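Local coordinates for protein cellulosomal scaffoldin (Acetivibrio cellulolyticus, PDB 3ZUC) that binds crystalline cellulose through this family 3b carbohydrate-binding module of a cellulosomal scaffoldin, and as a whole protein probably also hydrolyses cellulose, at residues I22-R27 with G108-S113. Residues are numbered along the deposited sequence; the frame is centred on the assembly and turned at random.
Sequences IYPKFR and GRFAKS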
loop_
_atom_site.group_PDB
_atom_site.type_symbol
_atom_site.label_atom_id
_atom_site.label_comp_id
_atom_site.label_asym_id
_atom_site.label_seq_id
_atom_site.Cartn_x
_atom_site.Cartn_y
_atom_site.Cartn_z
ATOM N N ILE A 22 -7.492 9.192 -0.030
ATOM C CA ILE A 22 -6.733 8.393 0.906
ATOM C C ILE A 22 -5.268 8.494 0.456
ATOM O O ILE A 22 -4.961 8.507 -0.737
ATOM C CB ILE A 22 -7.289 6.954 0.985
ATOM C CG1 ILE A 22 -8.718 7.023 1.559
ATOM C CG2 ILE A 22 -6.410 6.078 1.856
ATOM C CD1 ILE A 22 -9.485 5.720 1.563
ATOM N N TYR A 23 -4.370 8.592 1.437
ATOM C CA TYR A 23 -2.974 9.014 1.214
ATOM C C TYR A 23 -1.967 8.002 1.780
ATOM O O TYR A 23 -1.223 8.291 2.718
ATOM C CB TYR A 23 -2.732 10.363 1.904
ATOM C CG TYR A 23 -3.585 11.532 1.466
ATOM C CD1 TYR A 23 -4.867 11.740 1.965
ATOM C CD2 TYR A 23 -3.072 12.500 0.619
ATOM C CE1 TYR A 23 -5.612 12.864 1.603
ATOM C CE2 TYR A 23 -3.800 13.596 0.250
ATOM C CZ TYR A 23 -5.074 13.789 0.746
ATOM O OH TYR A 23 -5.752 14.914 0.369
ATOM N N PRO A 24 -1.893 6.799 1.202
ATOM C CA PRO A 24 -0.981 5.804 1.739
ATOM C C PRO A 24 0.480 6.136 1.476
ATOM O O PRO A 24 0.841 6.503 0.362
ATOM C CB PRO A 24 -1.387 4.536 0.968
ATOM C CG PRO A 24 -1.923 5.059 -0.329
ATOM C CD PRO A 24 -2.654 6.297 0.051
ATOM N N LYS A 25 1.310 5.965 2.504
ATOM C CA LYS A 25 2.753 6.090 2.385
ATOM C C LYS A 25 3.410 4.846 2.953
ATOM O O LYS A 25 3.234 4.541 4.133
ATOM C CB LYS A 25 3.269 7.336 3.162
ATOM C CG LYS A 25 2.870 8.611 2.523
ATOM C CD LYS A 25 3.475 9.806 3.181
ATOM C CE LYS A 25 4.986 9.844 3.114
ATOM N NZ LYS A 25 5.488 11.272 3.152
ATOM N N PHE A 26 4.174 4.148 2.121
ATOM C CA PHE A 26 4.890 2.965 2.525
ATOM C C PHE A 26 6.391 3.222 2.511
ATOM O O PHE A 26 6.894 3.939 1.643
ATOM C CB PHE A 26 4.655 1.818 1.528
ATOM C CG PHE A 26 3.267 1.241 1.510
ATOM C CD1 PHE A 26 2.254 1.802 0.771
ATOM C CD2 PHE A 26 2.992 0.079 2.218
ATOM C CE1 PHE A 26 0.969 1.183 0.769
ATOM C CE2 PHE A 26 1.756 -0.522 2.196
ATOM C CZ PHE A 26 0.770 0.028 1.491
ATOM N N ARG A 27 7.115 2.587 3.424
ATOM C CA ARG A 27 8.568 2.497 3.340
ATOM C C ARG A 27 8.923 1.027 3.359
ATOM O O ARG A 27 8.544 0.301 4.278
ATOM C CB ARG A 27 9.272 3.251 4.471
ATOM C CG ARG A 27 10.803 3.175 4.345
ATOM C CD ARG A 27 11.504 4.260 5.122
ATOM N NE ARG A 27 11.305 4.096 6.547
ATOM C CZ ARG A 27 11.599 5.030 7.439
ATOM N NH1 ARG A 27 12.083 6.201 7.041
ATOM N NH2 ARG A 27 11.399 4.786 8.718
ATOM N N GLY A 108 1.602 7.633 -2.378
ATOM C CA GLY A 108 0.476 7.680 -3.309
ATOM C C GLY A 108 -0.799 8.309 -2.752
ATOM O O GLY A 108 -0.919 8.513 -1.546
ATOM N N ARG A 109 -1.739 8.671 -3.643
ATOM C CA ARG A 109 -3.102 9.041 -3.245
ATOM C C ARG A 109 -4.050 8.172 -4.059
ATOM O O ARG A 109 -3.703 7.684 -5.133
ATOM C CB ARG A 109 -3.450 10.551 -3.522
ATOM C CG ARG A 109 -2.530 11.563 -2.840
ATOM C CD ARG A 109 -2.657 12.925 -3.522
ATOM N NE ARG A 109 -2.123 12.837 -4.869
ATOM C CZ ARG A 109 -2.800 12.920 -6.006
ATOM N NH1 ARG A 109 -4.107 13.202 -6.040
ATOM N NH2 ARG A 109 -2.131 12.707 -7.131
ATOM N N PHE A 110 -5.283 8.037 -3.576
ATOM C CA PHE A 110 -6.375 7.574 -4.409
ATOM C C PHE A 110 -7.662 8.288 -4.065
ATOM O O PHE A 110 -7.846 8.812 -2.966
ATOM C CB PHE A 110 -6.512 6.050 -4.420
ATOM C CG PHE A 110 -6.864 5.357 -3.111
ATOM C CD1 PHE A 110 -5.868 4.880 -2.266
ATOM C CD2 PHE A 110 -8.189 5.072 -2.802
ATOM C CE1 PHE A 110 -6.185 4.132 -1.148
ATOM C CE2 PHE A 110 -8.505 4.320 -1.670
ATOM C CZ PHE A 110 -7.506 3.847 -0.859
ATOM N N ALA A 111 -8.546 8.332 -5.063
ATOM C CA ALA A 111 -9.802 9.061 -4.982
ATOM C C ALA A 111 -10.816 8.429 -5.922
ATOM O O ALA A 111 -10.474 7.678 -6.834
ATOM C CB ALA A 111 -9.610 10.531 -5.341
ATOM N N LYS A 112 -12.074 8.801 -5.716
ATOM C CA LYS A 112 -13.186 8.383 -6.557
ATOM C C LYS A 112 -13.330 9.317 -7.757
ATOM O O LYS A 112 -12.959 10.490 -7.713
ATOM C CB LYS A 112 -14.478 8.419 -5.738
ATOM C CG LYS A 112 -14.428 7.501 -4.541
ATOM C CD LYS A 112 -15.707 7.584 -3.712
ATOM C CE LYS A 112 -15.535 6.818 -2.434
ATOM N NZ LYS A 112 -16.780 6.771 -1.621
ATOM N N SER A 113 -13.935 8.799 -8.820
ATOM C CA SER A 113 -14.047 9.554 -10.069
ATOM C C SER A 113 -14.828 10.847 -9.923
ATOM O O SER A 113 -14.583 11.789 -10.680
ATOM C CB SER A 113 -14.691 8.684 -11.128
ATOM O OG SER A 113 -15.976 8.299 -10.676
#
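Ile22 leans on one face of the Phe110 ring, its CB 3.8 Å from the ring centroid in a CH-pi contact displaced toward the rim. Its two branches spread over that rim: CG2 reaches CE1 of Phe110 at 3.6 Å, while CD1 sits near CZ and CE2. Phe110 adopts the crowded rotamer, CG between backbone N and carbonyl carbon (chi1 64°), which brings the ring alongside the branched isoleucine. The backbones beneath pair antiparallel: Ile22 N donates to Phe110 O at 3.0 Å and Phe110 N returns a bond to Ile22 O at 2.9 Å. Further along, Gly108 N meets Pro24 O at 3.1 Å in a nearly straight bond (171°). Pro24 has no N-H to offer Gly108 O, and its CD packs against that oxygen instead, at 3.2 Å.

The Gly108-Pro24 bond ties strand 102-112 to the start of strand 24-30, its neighbour in one sheet of the CBM3 beta-sandwich, and the Ile22-Phe110 pair extends the pairing just before that strand. Phe47 and Phe73 of the other sheet meet the Phe110 ring, and Tyr45 touches both side chains; a large ring and a branched chain suit this buried layer. On the outer side, Tyr23 CD2 lies 3.6 Å from Arg109 CG; both residues, partly exposed, join an apolar part that packs to a polar end. Arg109 CG, anti to the carbonyl carbon (chi1 -58°), sets the methylenes against the ring; beyond the chi3 bend, NE forms a salt bridge with Asp60. Beyond Ile22 lies the calcium site, with the Asp123 side chain about 4 Å from that of Ile22.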